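CghA (Chaetomium globosum, PDB 6KBC) is a two-domain protein of the calycin clan, built largely of antiparallel beta strands, that holds the ligand WK1 in a pocket lined from both domains. Local coordinates at residues 182-187 against 226-231; 46-51 against 65-70; 254-259 against 269-274. All blocks are in the same frame, centred on the assembly; numbering follows the deposited sequence.

Interaction 1 (182-187 against 226-231). With WK1 ((2S)-3-[(2S,4E)-4-[[(1R,2S,4aR,6S,8R,8aS)-2-[(E)-but-2-en-2-yl]-6,8-dimethyl-1,2,4a,5,6,7,8,8a-octahydronaphthalen-1-yl]-oxidanyl-methylidene]-3,5-bis(oxidanylidene)pyrrolidin-2-yl]-2-methyl-2-oxidanyl-propanoic acid), chain B.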
# COMPACT_ATOMS: atom_id res chain seq x y z
N TYR A 182 -5.30 9.49 5.73
CA TYR A 182 -6.14 8.33 5.45
C TYR A 182 -5.40 7.33 4.58
O TYR A 182 -4.75 7.71 3.60
CB TYR A 182 -7.46 8.74 4.79
CG TYR A 182 -8.12 9.83 5.58
CD1 TYR A 182 -8.95 9.52 6.65
CD2 TYR A 182 -7.86 11.16 5.31
CE1 TYR A 182 -9.53 10.51 7.41
CE2 TYR A 182 -8.43 12.16 6.06
CZ TYR A 182 -9.27 11.84 7.10
OH TYR A 182 -9.83 12.85 7.84
N TRP A 183 -5.47 6.08 4.99
CA TRP A 183 -5.00 4.95 4.20
C TRP A 183 -5.82 3.75 4.64
O TRP A 183 -5.81 3.39 5.82
CB TRP A 183 -3.50 4.69 4.40
CG TRP A 183 -3.01 3.56 3.56
CD1 TRP A 183 -3.37 2.24 3.66
CD2 TRP A 183 -2.09 3.64 2.47
NE1 TRP A 183 -2.72 1.50 2.70
CE2 TRP A 183 -1.92 2.34 1.97
CE3 TRP A 183 -1.37 4.69 1.90
CZ2 TRP A 183 -1.09 2.06 0.89
CZ3 TRP A 183 -0.54 4.41 0.84
CH2 TRP A 183 -0.41 3.10 0.34
N PHE A 184 -6.55 3.16 3.71
CA PHE A 184 -7.30 1.97 4.04
C PHE A 184 -7.44 1.17 2.75
O PHE A 184 -6.87 1.53 1.71
CB PHE A 184 -8.64 2.34 4.69
CG PHE A 184 -9.50 3.20 3.81
CD1 PHE A 184 -9.38 4.59 3.85
CD2 PHE A 184 -10.39 2.63 2.92
CE1 PHE A 184 -10.15 5.39 3.02
CE2 PHE A 184 -11.17 3.42 2.09
CZ PHE A 184 -11.05 4.80 2.14
N ARG A 185 -8.21 0.09 2.80
CA ARG A 185 -8.19 -0.89 1.72
C ARG A 185 -9.58 -1.08 1.13
O ARG A 185 -10.39 -1.85 1.68
CB ARG A 185 -7.62 -2.21 2.25
CG ARG A 185 -6.13 -2.06 2.58
CD ARG A 185 -5.61 -3.17 3.48
NE ARG A 185 -6.18 -3.08 4.82
CZ ARG A 185 -5.69 -2.32 5.79
NH1 ARG A 185 -4.60 -1.59 5.58
NH2 ARG A 185 -6.29 -2.30 6.97
N PRO A 186 -9.89 -0.41 0.03
CA PRO A 186 -11.18 -0.67 -0.64
C PRO A 186 -11.38 -2.12 -1.01
O PRO A 186 -12.50 -2.63 -0.95
CB PRO A 186 -11.11 0.24 -1.86
CG PRO A 186 -10.26 1.39 -1.41
CD PRO A 186 -9.17 0.71 -0.59
N ILE A 187 -10.31 -2.81 -1.41
CA ILE A 187 -10.35 -4.26 -1.58
C ILE A 187 -9.21 -4.86 -0.78
O ILE A 187 -8.04 -4.72 -1.16
CB ILE A 187 -10.27 -4.69 -3.05
CG1 ILE A 187 -11.41 -4.05 -3.85
CG2 ILE A 187 -10.35 -6.19 -3.12
CD1 ILE A 187 -11.21 -4.13 -5.35
N MET A 226 -6.36 -3.56 -3.26
CA MET A 226 -6.45 -2.17 -3.72
C MET A 226 -6.46 -1.30 -2.47
O MET A 226 -7.25 -1.56 -1.61
CB MET A 226 -7.70 -1.96 -4.56
CG MET A 226 -7.66 -0.67 -5.32
SD MET A 226 -8.30 0.64 -4.33
CE MET A 226 -7.57 2.06 -5.12
N ASP A 227 -5.50 -0.40 -2.38
CA ASP A 227 -5.37 0.51 -1.21
C ASP A 227 -5.67 1.93 -1.68
O ASP A 227 -5.30 2.27 -2.76
CB ASP A 227 -4.00 0.41 -0.55
CG ASP A 227 -3.72 -0.91 0.14
OD1 ASP A 227 -4.19 -1.91 -0.31
OD2 ASP A 227 -3.04 -0.89 1.12
N ARG A 228 -6.27 2.70 -0.80
CA ARG A 228 -6.68 4.06 -1.13
C ARG A 228 -6.22 4.98 -0.02
O ARG A 228 -6.44 4.68 1.16
CB ARG A 228 -8.20 4.15 -1.30
CG ARG A 228 -8.75 5.56 -1.43
CD ARG A 228 -8.27 6.28 -2.67
NE ARG A 228 -9.10 7.46 -2.91
CZ ARG A 228 -8.66 8.70 -3.04
NH1 ARG A 228 -7.37 8.98 -2.96
NH2 ARG A 228 -9.52 9.69 -3.26
N SER A 229 -5.59 6.09 -0.39
CA SER A 229 -5.03 7.01 0.58
C SER A 229 -5.21 8.44 0.11
O SER A 229 -5.22 8.72 -1.10
CB SER A 229 -3.55 6.73 0.81
OG SER A 229 -2.96 7.71 1.67
N TRP A 230 -5.35 9.34 1.07
CA TRP A 230 -5.19 10.76 0.78
C TRP A 230 -4.80 11.49 2.06
O TRP A 230 -5.23 11.12 3.15
CB TRP A 230 -6.46 11.35 0.16
CG TRP A 230 -7.62 11.44 1.09
CD1 TRP A 230 -7.99 12.52 1.85
CD2 TRP A 230 -8.60 10.42 1.35
NE1 TRP A 230 -9.13 12.23 2.56
CE2 TRP A 230 -9.52 10.95 2.28
CE3 TRP A 230 -8.77 9.11 0.89
CZ2 TRP A 230 -10.59 10.21 2.76
CZ3 TRP A 230 -9.84 8.39 1.37
CH2 TRP A 230 -10.74 8.93 2.29
N LEU A 231 -3.97 12.52 1.90
CA LEU A 231 -3.44 13.34 2.98
C LEU A 231 -3.43 14.78 2.50
O LEU A 231 -3.00 15.05 1.37
CB LEU A 231 -2.01 12.94 3.34
CG LEU A 231 -1.76 11.69 4.15
CD1 LEU A 231 -1.71 10.50 3.19
CD2 LEU A 231 -0.43 11.88 4.87
O WK1 B . 9.34 5.24 -6.27
C17 WK1 B . 8.76 4.22 -5.99
O1 WK1 B . 8.58 3.34 -6.79
C19 WK1 B . 8.25 4.01 -4.62
O2 WK1 B . 8.62 5.02 -3.75
C18 WK1 B . 8.84 2.75 -4.07
C20 WK1 B . 6.75 4.01 -4.80
C22 WK1 B . 6.07 3.44 -3.63
N WK1 B . 4.64 3.21 -3.71
C21 WK1 B . 4.05 3.65 -2.61
O5 WK1 B . 2.76 3.54 -2.41
C23 WK1 B . 6.20 4.15 -2.37
O4 WK1 B . 7.32 4.60 -1.85
C24 WK1 B . 4.97 4.29 -1.66
C16 WK1 B . 4.78 4.92 -0.35
O3 WK1 B . 5.81 5.38 0.24
C9 WK1 B . 3.46 4.88 0.30
C8 WK1 B . 3.53 3.48 0.98
C12 WK1 B . 4.16 2.33 0.22
C13 WK1 B . 3.46 1.47 -0.48
C90 WK1 B . 4.11 0.35 -1.21
C14 WK1 B . 5.64 2.14 0.26
C7 WK1 B . 4.25 3.53 2.29
C6 WK1 B . 3.86 4.40 3.19
C3 WK1 B . 2.93 5.47 2.73
C4 WK1 B . 3.23 5.97 1.34
C5 WK1 B . 2.04 6.82 0.91
C11 WK1 B . 2.34 7.51 -0.38
C2 WK1 B . 2.68 6.60 3.70
C1 WK1 B . 1.37 7.19 3.28
C10 WK1 B . 0.80 8.20 4.23
C WK1 B . 1.58 7.83 1.94
O HOH W 1 -2.28 -1.93 3.67
O HOH W 2 -5.80 -3.96 0.13
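Antiparallel strands 181-200 and 223-231 of the N-terminal domain meet here, with Trp183 opposite Ser229 and Phe184 opposite Arg228; a beta bulge then shifts the register by one residue before Ile187 pairs with Met226. On the face that bears Trp183, the indole NE1 donates to OD2 of Asp227 at 2.9 Å, meeting the carboxylate on its anti side with the two planes 74° apart. Water 1 donates to the same oxygen and accepts from NH1 of Arg185, which also bonds to Asn272 O, while Asp227 OD1 forms a salt bridge with Arg246. Ser229 OG donates to Tyr182 O at 2.6 Å in the carbonyl plane, and Trp230 N reaches that oxygen from above the plane. In this calycin-clan beta fold the pocket lies on the Trp183 side: Trp183 CZ3 is 3.5 Å from C5 of WK1, and Leu231 CD1 touches C10 at 3.6 Å. The other face carries an aromatic cluster. Tyr182 CB lies over the six-membered ring of Trp230, 3.8 Å from its centroid, and the tyrosine ring slides off toward the five-membered ring with planes 24° apart and little overlap. With CG between backbone N and carbonyl carbon (chi1 69°), the Trp230 ring nears the partner strand and meets Phe184 rim to rim, CZ3 to CE1, 3.4 Å. Beyond the cluster, Pro186 CG touches Met226 SD at 3.6 Å and Arg228 CB at 3.4 Å.

Interaction 2 (46-51 against 65-70). With WK1 ((2S)-3-[(2S,4E)-4-[[(1R,2S,4aR,6S,8R,8aS)-2-[(E)-but-2-en-2-yl]-6,8-dimethyl-1,2,4a,5,6,7,8,8a-octahydronaphthalen-1-yl]-oxidanyl-methylidene]-3,5-bis(oxidanylidene)pyrrolidin-2-yl]-2-methyl-2-oxidanyl-propanoic acid), chain B.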
# COMPACT_ATOMS: atom_id res chain seq x y z
N VAL A 46 -1.65 14.78 -1.15
CA VAL A 46 -1.28 13.63 -1.96
C VAL A 46 -2.44 12.65 -1.93
O VAL A 46 -3.01 12.37 -0.88
CB VAL A 46 0.03 12.98 -1.48
CG1 VAL A 46 -0.10 12.45 -0.07
CG2 VAL A 46 0.41 11.83 -2.42
N GLU A 47 -2.82 12.18 -3.11
CA GLU A 47 -3.82 11.13 -3.26
C GLU A 47 -3.15 9.93 -3.91
O GLU A 47 -2.31 10.09 -4.80
CB GLU A 47 -5.00 11.61 -4.10
CG GLU A 47 -5.68 12.82 -3.49
CD GLU A 47 -7.17 12.88 -3.77
OE1 GLU A 47 -7.60 13.82 -4.45
OE2 GLU A 47 -7.90 12.00 -3.28
N THR A 48 -3.49 8.75 -3.42
CA THR A 48 -2.86 7.51 -3.85
C THR A 48 -3.92 6.45 -4.09
O THR A 48 -4.80 6.25 -3.26
CB THR A 48 -1.84 7.01 -2.81
OG1 THR A 48 -0.96 8.08 -2.46
CG2 THR A 48 -1.03 5.85 -3.37
N TRP A 49 -3.84 5.80 -5.25
CA TRP A 49 -4.58 4.59 -5.55
C TRP A 49 -3.55 3.50 -5.80
O TRP A 49 -2.76 3.60 -6.74
CB TRP A 49 -5.47 4.77 -6.79
CG TRP A 49 -6.56 5.80 -6.63
CD1 TRP A 49 -7.88 5.57 -6.37
CD2 TRP A 49 -6.40 7.22 -6.71
NE1 TRP A 49 -8.56 6.76 -6.31
CE2 TRP A 49 -7.68 7.79 -6.50
CE3 TRP A 49 -5.31 8.06 -6.94
CZ2 TRP A 49 -7.89 9.16 -6.52
CZ3 TRP A 49 -5.53 9.43 -6.95
CH2 TRP A 49 -6.80 9.96 -6.74
N LEU A 50 -3.54 2.48 -4.94
CA LEU A 50 -2.53 1.43 -5.01
C LEU A 50 -3.16 0.12 -5.45
O LEU A 50 -4.21 -0.27 -4.93
CB LEU A 50 -1.83 1.24 -3.66
CG LEU A 50 -0.78 0.11 -3.51
CD1 LEU A 50 0.27 0.53 -2.47
CD2 LEU A 50 -1.42 -1.24 -3.12
N PHE A 51 -2.49 -0.58 -6.36
CA PHE A 51 -2.93 -1.89 -6.83
C PHE A 51 -1.72 -2.80 -6.84
O PHE A 51 -0.66 -2.42 -7.35
CB PHE A 51 -3.54 -1.85 -8.24
CG PHE A 51 -4.69 -0.89 -8.40
CD1 PHE A 51 -4.46 0.46 -8.60
CD2 PHE A 51 -6.00 -1.36 -8.38
CE1 PHE A 51 -5.54 1.34 -8.75
CE2 PHE A 51 -7.07 -0.49 -8.54
CZ PHE A 51 -6.84 0.86 -8.72
N SER A 65 1.46 2.45 -7.65
CA SER A 65 0.73 3.49 -6.96
C SER A 65 0.48 4.60 -7.96
O SER A 65 1.43 5.12 -8.56
CB SER A 65 1.50 4.01 -5.73
OG SER A 65 1.49 3.04 -4.70
N PHE A 66 -0.79 4.92 -8.18
CA PHE A 66 -1.18 6.08 -8.96
C PHE A 66 -1.22 7.28 -8.03
O PHE A 66 -2.01 7.31 -7.08
CB PHE A 66 -2.53 5.87 -9.63
CG PHE A 66 -2.53 4.78 -10.67
CD1 PHE A 66 -2.70 3.45 -10.29
CD2 PHE A 66 -2.37 5.07 -12.02
CE1 PHE A 66 -2.72 2.43 -11.25
CE2 PHE A 66 -2.39 4.06 -12.98
CZ PHE A 66 -2.56 2.74 -12.59
N PHE A 67 -0.37 8.27 -8.30
CA PHE A 67 -0.18 9.42 -7.43
C PHE A 67 -0.73 10.70 -8.06
O PHE A 67 -0.53 10.95 -9.25
CB PHE A 67 1.30 9.65 -7.12
CG PHE A 67 1.90 8.67 -6.15
CD1 PHE A 67 1.34 8.48 -4.90
CD2 PHE A 67 3.07 7.99 -6.48
CE1 PHE A 67 1.92 7.59 -3.99
CE2 PHE A 67 3.65 7.11 -5.57
CZ PHE A 67 3.08 6.91 -4.33
N ARG A 68 -1.41 11.49 -7.24
CA ARG A 68 -1.53 12.93 -7.43
C ARG A 68 -0.87 13.57 -6.21
O ARG A 68 -1.42 13.52 -5.11
CB ARG A 68 -2.99 13.37 -7.55
CG ARG A 68 -3.70 12.92 -8.81
CD ARG A 68 -5.17 13.22 -8.66
NE ARG A 68 -5.92 13.09 -9.91
CZ ARG A 68 -7.16 13.53 -10.06
NH1 ARG A 68 -7.77 14.14 -9.05
NH2 ARG A 68 -7.80 13.37 -11.21
N ASP A 69 0.32 14.14 -6.41
CA ASP A 69 1.11 14.71 -5.32
C ASP A 69 1.30 16.20 -5.57
O ASP A 69 2.10 16.60 -6.42
CB ASP A 69 2.46 13.99 -5.19
CG ASP A 69 3.23 14.37 -3.93
OD1 ASP A 69 2.89 15.39 -3.29
OD2 ASP A 69 4.19 13.65 -3.57
N GLY A 70 0.55 17.02 -4.82
CA GLY A 70 0.63 18.46 -5.02
C GLY A 70 2.02 19.00 -4.75
O GLY A 70 2.51 19.87 -5.47
O WK1 B . 9.34 5.24 -6.27
C17 WK1 B . 8.76 4.22 -5.99
O1 WK1 B . 8.58 3.34 -6.79
C19 WK1 B . 8.25 4.01 -4.62
O2 WK1 B . 8.62 5.02 -3.75
C18 WK1 B . 8.84 2.75 -4.07
C20 WK1 B . 6.75 4.01 -4.80
C22 WK1 B . 6.07 3.44 -3.63
N WK1 B . 4.64 3.21 -3.71
C21 WK1 B . 4.05 3.65 -2.61
O5 WK1 B . 2.76 3.54 -2.41
C23 WK1 B . 6.20 4.15 -2.37
O4 WK1 B . 7.32 4.60 -1.85
C24 WK1 B . 4.97 4.29 -1.66
C16 WK1 B . 4.78 4.92 -0.35
O3 WK1 B . 5.81 5.38 0.24
C9 WK1 B . 3.46 4.88 0.30
C8 WK1 B . 3.53 3.48 0.98
C12 WK1 B . 4.16 2.33 0.22
C13 WK1 B . 3.46 1.47 -0.48
C90 WK1 B . 4.11 0.35 -1.21
C14 WK1 B . 5.64 2.14 0.26
C7 WK1 B . 4.25 3.53 2.29
C6 WK1 B . 3.86 4.40 3.19
C3 WK1 B . 2.93 5.47 2.73
C4 WK1 B . 3.23 5.97 1.34
C5 WK1 B . 2.04 6.82 0.91
C11 WK1 B . 2.34 7.51 -0.38
C2 WK1 B . 2.68 6.60 3.70
C1 WK1 B . 1.37 7.19 3.28
C10 WK1 B . 0.80 8.20 4.23
C WK1 B . 1.58 7.83 1.94
O HOH W 3 -6.70 15.31 -6.65
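Residues 46-51 and 65-69 run antiparallel at 170° with no shift in register, joined by reciprocal backbone hydrogen bonds in the Glu47-Arg68 and Trp49-Phe66 pairs. They belong to the beta hairpin of strands 46-54 and 60-69 in the N-terminal domain, and the hairpin's two faces differ in what they meet. Thr48, Leu50, Ser65 and Phe67 line the ligand pocket. Here Ser65 OG donates to O5 of WK1 at 2.7 Å, and Leu50 CD1 packs beside that hydroxyl. Thr48 and Phe67 lie side by side and point the same way. Thr48 OG1, anti to its own carbonyl carbon (chi1 -50°), sits in the plane of the phenyl ring at its edge, 3.3 Å from Phe67 CE1. The same CE1 also reaches C11 of WK1 at 3.6 Å, so one ring corner touches both the neighbouring strand and the ligand. The opposite face is aromatic and charged. Trp49 turns the edge of its indole to the backbone, CE3 lying 3.4 Å from Phe66 O in the ring plane, and its NE1 bonds to Leu33 O. Phe51 and Phe66 meet rim to rim with planes at 87°, Phe51 CD1 to Phe66 CE1 being 3.7 Å. Phe135 stacks on Trp49 and meets Phe66 edge-to-face. Farther along, Glu47 OE2 forms a salt bridge with Arg228 and Arg68 NH1 bonds to Ser8. Glu47 and Arg68 are linked through water 3, which donates to Glu47 OE1 at 2.8 Å and accepts from Arg68 NH1 at 2.9 Å.

Interaction 3 (254-259 against 269-274). With WK1 ((2S)-3-[(2S,4E)-4-[[(1R,2S,4aR,6S,8R,8aS)-2-[(E)-but-2-en-2-yl]-6,8-dimethyl-1,2,4a,5,6,7,8,8a-octahydronaphthalen-1-yl]-oxidanyl-methylidene]-3,5-bis(oxidanylidene)pyrrolidin-2-yl]-2-methyl-2-oxidanyl-propanoic acid), chain B.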
# COMPACT_ATOMS: atom_id res chain seq x y z
N MET A 254 -2.93 -10.66 5.89
CA MET A 254 -2.64 -9.49 6.72
C MET A 254 -2.21 -8.33 5.85
O MET A 254 -1.50 -8.51 4.85
CB MET A 254 -1.57 -9.78 7.79
CG MET A 254 -0.15 -9.96 7.30
SD MET A 254 0.79 -11.20 8.24
CE MET A 254 -0.20 -12.71 8.11
N ALA A 255 -2.67 -7.14 6.22
CA ALA A 255 -2.34 -5.94 5.47
C ALA A 255 -2.15 -4.82 6.48
O ALA A 255 -2.89 -4.72 7.45
CB ALA A 255 -3.42 -5.59 4.44
N VAL A 256 -1.12 -4.02 6.27
CA VAL A 256 -0.68 -3.07 7.29
C VAL A 256 -0.25 -1.79 6.61
O VAL A 256 0.43 -1.82 5.58
CB VAL A 256 0.50 -3.61 8.14
CG1 VAL A 256 1.02 -2.52 9.10
CG2 VAL A 256 0.08 -4.84 8.93
N MET A 257 -0.63 -0.66 7.20
CA MET A 257 0.01 0.62 6.93
C MET A 257 0.25 1.21 8.31
O MET A 257 -0.71 1.62 8.96
CB MET A 257 -0.87 1.53 6.06
CG MET A 257 -0.19 2.82 5.59
SD MET A 257 1.57 2.78 5.16
CE MET A 257 1.39 2.04 3.56
N ARG A 258 1.51 1.19 8.77
CA ARG A 258 1.88 1.69 10.10
C ARG A 258 2.80 2.90 9.94
O ARG A 258 3.82 2.82 9.23
CB ARG A 258 2.56 0.60 10.97
CG ARG A 258 2.80 1.10 12.43
CD ARG A 258 4.19 1.72 12.39
NE ARG A 258 5.30 0.79 12.22
CZ ARG A 258 6.42 1.09 11.60
NH1 ARG A 258 6.39 2.08 10.71
NH2 ARG A 258 7.45 0.25 11.61
N LEU A 259 2.50 3.99 10.66
CA LEU A 259 3.31 5.20 10.65
C LEU A 259 3.85 5.45 12.05
O LEU A 259 3.14 5.27 13.04
CB LEU A 259 2.52 6.43 10.23
CG LEU A 259 1.95 6.36 8.81
CD1 LEU A 259 0.97 7.48 8.63
CD2 LEU A 259 3.11 6.51 7.84
N ASN A 269 2.57 6.53 17.23
CA ASN A 269 2.55 5.22 16.61
C ASN A 269 1.13 4.99 16.12
O ASN A 269 0.22 4.83 16.95
CB ASN A 269 2.98 4.17 17.63
CG ASN A 269 3.56 2.92 17.00
OD1 ASN A 269 3.50 2.72 15.79
ND2 ASN A 269 4.11 2.05 17.84
N THR A 270 0.93 5.01 14.81
CA THR A 270 -0.42 4.87 14.26
C THR A 270 -0.43 3.81 13.17
O THR A 270 0.60 3.51 12.54
CB THR A 270 -0.95 6.20 13.70
OG1 THR A 270 -0.15 6.64 12.59
CG2 THR A 270 -0.92 7.29 14.78
N VAL A 271 -1.62 3.25 12.91
CA VAL A 271 -1.71 2.12 11.99
C VAL A 271 -3.14 1.98 11.48
O VAL A 271 -4.11 2.24 12.20
CB VAL A 271 -1.23 0.81 12.65
CG1 VAL A 271 -2.22 0.32 13.70
CG2 VAL A 271 -0.99 -0.27 11.62
N ASN A 272 -3.26 1.54 10.25
CA ASN A 272 -4.51 1.01 9.73
C ASN A 272 -4.17 -0.36 9.18
O ASN A 272 -3.45 -0.47 8.18
CB ASN A 272 -5.08 1.94 8.66
CG ASN A 272 -6.52 1.62 8.35
OD1 ASN A 272 -6.82 0.51 7.92
ND2 ASN A 272 -7.42 2.56 8.64
N ALA A 273 -4.63 -1.41 9.86
CA ALA A 273 -4.19 -2.76 9.55
C ALA A 273 -5.33 -3.72 9.77
O ALA A 273 -6.30 -3.43 10.48
CB ALA A 273 -2.99 -3.19 10.41
N ALA A 274 -5.18 -4.91 9.20
CA ALA A 274 -6.22 -5.92 9.35
C ALA A 274 -5.59 -7.29 9.24
O ALA A 274 -4.69 -7.51 8.42
CB ALA A 274 -7.31 -5.74 8.29
O WK1 B . 9.34 5.24 -6.27
C17 WK1 B . 8.76 4.22 -5.99
O1 WK1 B . 8.58 3.34 -6.79
C19 WK1 B . 8.25 4.01 -4.62
O2 WK1 B . 8.62 5.02 -3.75
C18 WK1 B . 8.84 2.75 -4.07
C20 WK1 B . 6.75 4.01 -4.80
C22 WK1 B . 6.07 3.44 -3.63
N WK1 B . 4.64 3.21 -3.71
C21 WK1 B . 4.05 3.65 -2.61
O5 WK1 B . 2.76 3.54 -2.41
C23 WK1 B . 6.20 4.15 -2.37
O4 WK1 B . 7.32 4.60 -1.85
C24 WK1 B . 4.97 4.29 -1.66
C16 WK1 B . 4.78 4.92 -0.35
O3 WK1 B . 5.81 5.38 0.24
C9 WK1 B . 3.46 4.88 0.30
C8 WK1 B . 3.53 3.48 0.98
C12 WK1 B . 4.16 2.33 0.22
C13 WK1 B . 3.46 1.47 -0.48
C90 WK1 B . 4.11 0.35 -1.21
C14 WK1 B . 5.64 2.14 0.26
C7 WK1 B . 4.25 3.53 2.29
C6 WK1 B . 3.86 4.40 3.19
C3 WK1 B . 2.93 5.47 2.73
C4 WK1 B . 3.23 5.97 1.34
C5 WK1 B . 2.04 6.82 0.91
C11 WK1 B . 2.34 7.51 -0.38
C2 WK1 B . 2.68 6.60 3.70
C1 WK1 B . 1.37 7.19 3.28
C10 WK1 B . 0.80 8.20 4.23
C WK1 B . 1.58 7.83 1.94
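The guanidinium of Arg258 and the amide of Asn269 have planes 61° apart, and their side chains cross at a slant; the amide comes up against the arginine's methylene chain, with Asn269 OD1 3.6 Å from Arg258 CD. The polar ends have other partners: Arg258 NH1 forms a salt bridge with Asp241 and NE bonds to Thr305, while Asn269 OD1 accepts from Ser288. The two residues belong to the beta hairpin of strands 252-261 and 269-277 in the C-terminal domain, which is knit by reciprocal backbone bonds in the Ala255-Ala274, Met257-Asn272 and Leu259-Thr270 pairs. The Arg258 face continues as a small apolar row. Val271 CG2, anti to its backbone N, touches Arg258 CB at 3.7 Å and Val256 CG1 at 3.9 Å, and the other branch of Val256, CG2, rests on Ala273 CB at 3.8 Å. Across the sheet, on the face of Met257, Leu259 and Asn272, the hairpin looks toward the N-terminal domain and the ligand. Leu259 CB lies 3.6 Å from Thr270 OG1, a hydroxyl that is bonded to Val177 O. Asn272 ND2 is held by two backbone oxygens, those of Glu174 and Glu176. Met257 has CG anti to the backbone N (chi1 -173°), and bends at chi2 and chi3 carry the rest of its chain away from the partner strand, past Trp183, into the pocket. There SD and CE of Met257 each lie 3.4 Å from C6 of WK1.

How the interactions relate
The three contacts form a chain with interaction 1 in the middle. Its strand 223-231 is the sheet neighbour of strand 46-54 in interaction 2, and the seam is bonded by Leu50 N to Asp227 O at 2.8 Å, with Met226 CG packed 3.3 Å from Phe51 CE2. Toward interaction 3 it crosses the boundary between the domains: Arg185 NH1 lies 3.1 Å from Asn272 O, and Arg185 CD is 3.4 Å from Ala255 CB. Interactions 2 and 3 do not touch; their centres are about 18 Å apart and their nearest atoms about 6 Å. All three nevertheless touch WK1: interactions 1 and 3 meet its hydrocarbon part, interaction 2 both carbons and, through Ser65, oxygen O5.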